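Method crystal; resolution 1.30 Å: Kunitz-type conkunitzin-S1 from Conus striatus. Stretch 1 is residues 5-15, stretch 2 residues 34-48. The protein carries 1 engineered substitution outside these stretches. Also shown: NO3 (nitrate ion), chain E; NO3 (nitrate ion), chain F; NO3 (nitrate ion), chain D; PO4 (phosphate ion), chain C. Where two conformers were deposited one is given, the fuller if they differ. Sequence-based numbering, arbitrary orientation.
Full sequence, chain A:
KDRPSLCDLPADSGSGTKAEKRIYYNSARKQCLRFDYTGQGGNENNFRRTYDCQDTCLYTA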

# COMPACT_ATOMS: atom_id res chain seq x y z
N SER A 5 9.85 7.19 -2.94
CA SER A 5 10.52 6.05 -2.25
C SER A 5 9.49 5.20 -1.47
O SER A 5 9.71 3.97 -1.37
CB SER A 5 11.60 6.51 -1.35
OG SER A 5 11.08 7.34 -0.31
N LEU A 6 8.34 5.76 -1.07
CA LEU A 6 7.36 4.93 -0.34
C LEU A 6 6.85 3.78 -1.23
O LEU A 6 6.44 2.77 -0.72
CB LEU A 6 6.21 5.80 0.17
CG LEU A 6 5.32 6.40 -0.92
CD1 LEU A 6 4.16 5.51 -1.28
CD2 LEU A 6 4.83 7.73 -0.44
N CYS A 7 6.90 3.95 -2.55
CA CYS A 7 6.34 2.96 -3.48
C CYS A 7 7.15 1.66 -3.45
O CYS A 7 6.60 0.63 -3.89
CB CYS A 7 6.33 3.51 -4.90
SG CYS A 7 5.33 5.04 -5.02
N ASP A 8 8.40 1.71 -2.95
CA ASP A 8 9.27 0.51 -2.86
C ASP A 8 9.20 -0.13 -1.47
O ASP A 8 9.82 -1.16 -1.33
CB ASP A 8 10.69 0.87 -3.24
CG ASP A 8 10.82 1.31 -4.70
OD1 ASP A 8 9.94 0.96 -5.56
OD2 ASP A 8 11.73 2.03 -4.97
N LEU A 9 8.40 0.41 -0.56
CA LEU A 9 8.33 -0.20 0.77
C LEU A 9 7.54 -1.50 0.71
O LEU A 9 6.62 -1.65 -0.08
CB LEU A 9 7.67 0.77 1.75
CG LEU A 9 8.44 2.05 2.08
CD1 LEU A 9 7.57 2.98 2.86
CD2 LEU A 9 9.72 1.77 2.85
N PRO A 10 7.84 -2.47 1.57
CA PRO A 10 7.10 -3.74 1.59
C PRO A 10 5.68 -3.52 2.04
O PRO A 10 5.38 -2.64 2.87
CB PRO A 10 7.89 -4.60 2.60
CG PRO A 10 8.64 -3.63 3.45
CD PRO A 10 8.87 -2.39 2.61
N ALA A 11 4.78 -4.41 1.63
CA ALA A 11 3.45 -4.50 2.26
C ALA A 11 3.66 -4.75 3.75
O ALA A 11 4.35 -5.71 4.11
CB ALA A 11 2.62 -5.57 1.58
N ASP A 12 2.91 -4.04 4.60
CA ASP A 12 3.08 -4.13 6.07
C ASP A 12 1.71 -4.15 6.73
O ASP A 12 1.02 -3.15 6.70
CB ASP A 12 3.94 -2.98 6.57
CG ASP A 12 4.28 -2.97 8.02
OD1 ASP A 12 3.68 -3.70 8.79
OD2 ASP A 12 5.24 -2.20 8.36
N SER A 13 1.31 -5.28 7.27
CA SER A 13 -0.04 -5.39 7.89
C SER A 13 -0.11 -4.62 9.21
O SER A 13 -1.25 -4.45 9.70
CB SER A 13 -0.42 -6.83 8.10
OG SER A 13 0.48 -7.46 8.98
N GLY A 14 1.03 -4.20 9.79
CA GLY A 14 0.90 -3.38 11.00
C GLY A 14 0.87 -4.18 12.28
O GLY A 14 1.17 -5.38 12.31
N SER A 15 0.52 -3.49 13.36
CA SER A 15 0.71 -3.94 14.76
C SER A 15 -0.61 -4.02 15.53
O SER A 15 -0.58 -4.17 16.77
CB SER A 15 1.67 -3.00 15.46
OG SER A 15 1.14 -1.66 15.44
N ARG A 34 -4.09 -5.76 -3.47
CA ARG A 34 -4.88 -5.72 -2.23
C ARG A 34 -4.10 -6.37 -1.09
O ARG A 34 -3.49 -7.45 -1.26
CB ARG A 34 -6.21 -6.45 -2.41
CG ARG A 34 -7.18 -5.73 -3.33
CD ARG A 34 -8.37 -6.64 -3.55
NE ARG A 34 -8.05 -7.77 -4.41
CZ ARG A 34 -8.09 -9.04 -4.05
NH1 ARG A 34 -7.75 -9.99 -4.91
NH2 ARG A 34 -8.54 -9.37 -2.85
N PHE A 35 -4.25 -5.81 0.09
CA PHE A 35 -3.72 -6.44 1.29
C PHE A 35 -4.60 -6.11 2.50
O PHE A 35 -5.48 -5.24 2.43
CB PHE A 35 -2.25 -6.14 1.56
CG PHE A 35 -1.98 -4.80 2.14
CD1 PHE A 35 -2.10 -3.63 1.40
CD2 PHE A 35 -1.47 -4.70 3.40
CE1 PHE A 35 -1.76 -2.41 1.96
CE2 PHE A 35 -1.08 -3.49 3.96
CZ PHE A 35 -1.26 -2.35 3.24
N ASP A 36 -4.39 -6.90 3.54
CA ASP A 36 -5.11 -6.74 4.81
C ASP A 36 -4.23 -5.96 5.77
O ASP A 36 -3.05 -6.33 6.01
CB ASP A 36 -5.43 -8.08 5.46
CG ASP A 36 -5.95 -7.94 6.89
OD1 ASP A 36 -7.03 -7.50 7.06
OD2 ASP A 36 -5.33 -8.49 7.84
N TYR A 37 -4.82 -4.90 6.33
CA TYR A 37 -4.12 -4.02 7.27
C TYR A 37 -4.82 -4.05 8.62
O TYR A 37 -6.09 -4.09 8.65
CB TYR A 37 -4.12 -2.62 6.67
CG TYR A 37 -3.44 -1.55 7.50
CD1 TYR A 37 -2.12 -1.70 7.90
CD2 TYR A 37 -4.10 -0.41 7.95
CE1 TYR A 37 -1.48 -0.76 8.68
CE2 TYR A 37 -3.46 0.58 8.70
CZ TYR A 37 -2.15 0.40 9.10
OH TYR A 37 -1.51 1.35 9.85
N THR A 38 -4.01 -4.03 9.66
CA THR A 38 -4.54 -4.12 11.04
C THR A 38 -4.88 -2.80 11.65
O THR A 38 -5.33 -2.79 12.83
CB THR A 38 -3.60 -4.90 11.94
OG1 THR A 38 -2.42 -4.08 12.06
CG2 THR A 38 -3.32 -6.30 11.46
N GLY A 39 -4.72 -1.70 10.91
CA GLY A 39 -5.23 -0.39 11.38
C GLY A 39 -4.22 0.50 12.06
O GLY A 39 -4.56 1.68 12.26
N GLN A 40 -3.06 0.03 12.43
CA GLN A 40 -2.01 0.90 13.00
C GLN A 40 -0.65 0.29 12.68
O GLN A 40 -0.58 -0.91 12.38
CB GLN A 40 -2.31 1.08 14.50
CG GLN A 40 -1.96 -0.22 15.23
CD GLN A 40 -2.13 -0.17 16.72
OE1 GLN A 40 -1.18 -0.35 17.48
NE2 GLN A 40 -3.35 0.03 17.13
N GLY A 41 0.39 1.08 12.80
CA GLY A 41 1.77 0.58 12.72
C GLY A 41 2.17 0.11 11.35
O GLY A 41 3.16 -0.68 11.19
N GLY A 42 1.56 0.67 10.33
CA GLY A 42 2.06 0.24 9.01
C GLY A 42 3.27 1.02 8.50
O GLY A 42 4.13 1.52 9.23
N ASN A 43 3.32 1.11 7.19
CA ASN A 43 4.22 2.05 6.50
C ASN A 43 3.44 2.82 5.45
O ASN A 43 2.24 2.67 5.36
CB ASN A 43 5.44 1.31 6.04
CG ASN A 43 5.20 0.38 4.87
OD1 ASN A 43 4.28 0.58 4.06
ND2 ASN A 43 6.05 -0.64 4.79
N GLU A 44 4.12 3.69 4.74
CA GLU A 44 3.46 4.63 3.81
C GLU A 44 2.98 3.95 2.52
O GLU A 44 2.28 4.59 1.78
CB GLU A 44 4.44 5.76 3.53
CG GLU A 44 4.56 6.73 4.69
CD GLU A 44 5.78 7.61 4.48
OE1 GLU A 44 6.76 7.18 3.80
OE2 GLU A 44 5.76 8.72 4.98
N ASN A 45 3.35 2.71 2.23
CA ASN A 45 2.89 2.03 1.01
C ASN A 45 1.52 1.41 1.30
O ASN A 45 1.40 0.21 1.45
CB ASN A 45 3.90 1.03 0.51
CG ASN A 45 3.54 0.52 -0.85
OD1 ASN A 45 2.55 0.92 -1.45
ND2 ASN A 45 4.33 -0.43 -1.33
N ASN A 46 0.55 2.28 1.56
CA ASN A 46 -0.73 1.88 2.19
C ASN A 46 -1.76 2.89 1.74
O ASN A 46 -1.67 4.04 2.17
CB ASN A 46 -0.50 1.84 3.70
CG ASN A 46 -1.75 1.43 4.45
OD1 ASN A 46 -2.83 1.67 3.99
ND2 ASN A 46 -1.55 0.72 5.56
N PHE A 47 -2.68 2.48 0.87
CA PHE A 47 -3.66 3.40 0.26
C PHE A 47 -5.06 2.81 0.49
O PHE A 47 -5.29 1.60 0.45
CB PHE A 47 -3.46 3.57 -1.25
CG PHE A 47 -2.06 4.03 -1.59
CD1 PHE A 47 -1.01 3.14 -1.72
CD2 PHE A 47 -1.83 5.37 -1.80
CE1 PHE A 47 0.27 3.61 -1.95
CE2 PHE A 47 -0.56 5.85 -2.07
CZ PHE A 47 0.46 4.96 -2.16
N ARG A 48 -6.03 3.68 0.71
CA ARG A 48 -7.43 3.27 0.79
C ARG A 48 -7.99 2.95 -0.58
O ARG A 48 -8.90 2.02 -0.64
CB ARG A 48 -8.31 4.29 1.49
CG ARG A 48 -7.94 4.42 2.95
CD ARG A 48 -8.90 5.38 3.63
NE ARG A 48 -8.61 5.59 5.03
CZ ARG A 48 -9.02 4.82 6.02
NH1 ARG A 48 -9.75 3.75 5.73
NH2 ARG A 48 -8.64 5.08 7.26
N NO3 E . -2.95 4.05 8.56
O1 NO3 E . -2.52 3.62 10.03
O2 NO3 E . -4.66 3.97 8.06
O3 NO3 E . -2.16 3.62 7.27
N NO3 F . -7.47 8.00 6.90
O1 NO3 F . -6.63 7.57 7.73
O2 NO3 F . -8.83 8.53 7.44
O3 NO3 F . -7.11 7.97 5.19
N NO3 D . -5.58 7.26 0.38
O1 NO3 D . -5.06 6.37 1.44
O2 NO3 D . -4.88 8.37 -0.00
O3 NO3 D . -6.37 6.38 -0.85
P PO4 C . -9.34 3.32 10.91
O1 PO4 C . -9.05 1.91 11.43
O2 PO4 C . -8.30 3.64 9.84
O3 PO4 C . -9.45 4.30 12.04
O4 PO4 C . -10.68 3.32 10.14
O HOH W 1 1.17 -0.49 5.91
O HOH W 2 2.30 -1.36 3.52

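The contact is held together largely by carbonyl oxygens of the first stretch, which are met by amide and hydroxyl groups of the second, and at one tight point both chains use glycine. At Gly 14 the backbone lies so close to the second stretch that a CB would fall 2.2 Å from Gln 40 O and 2.8 Å from Thr 38 OG1; its phi/psi of 90/-169 independently calls for glycine. Without a side chain, Gly 14 CA approaches Gln 40 O to 3.2 Å and Gly 41 O to 3.5 Å in CA-H...O contacts. Gly 41 answers from the other stretch: a CB there would lie 2.2 Å from Ser 15 OG.

Around this point the backbones bond directly. Ser 13 O accepts two hydrogen bonds from one residue, from Thr 38 N at 2.8 Å and from Thr 38 OG1 at 2.7 Å, so backbone and side chain of the threonine converge on a single carbonyl just past the strand that ends at Tyr 37. Ser 15 N then donates to Gln 40 O at 3.0 Å. Asp 12 steadies the turn from within its own stretch, its OD1 accepting from Gly 14 N at 2.9 Å.

Further back along the first stretch, where the chain is extended after the 3-10 segment 5-8, two asparagine side chains take over. Asn 45 ND2 donates to Leu 9 O and Asn 43 ND2 to Pro 10 O, each at 2.9 Å and nearly linear, so successive carbonyls that have no strand partner are satisfied by carboxamides. Asn 43 is itself braced, its OD1 accepting from Asn 45 N at 3.0 Å.

Two waters fill the space between these direct bonds. Water 1 lies 2.8 Å from Asp 12 O and accepts from Asn 43 N and Asn 46 ND2, both at 3.0 Å. Water 2 accepts from Asp 12 N at 3.0 Å and lies 2.8 Å from Asn 43 OD1 and 2.7 Å from Asn 45 O. The backbone of Asp 12 thus reaches the second stretch through water on both its N and O.

Apolar packing is concentrated near the 3-10 segment. Leu 6, with its CB directed toward the second stretch, places CD1 3.8 Å from Phe 47 CZ, while Leu 9 CD1 lies 4.2 Å from Glu 44 CB. Aromatic rings also border the polar section: Asp 12 O sits at the edge of the Phe 35 ring, 3.5 Å from CE2, and at the edge of the Tyr 37 ring, 3.7 Å from CD1.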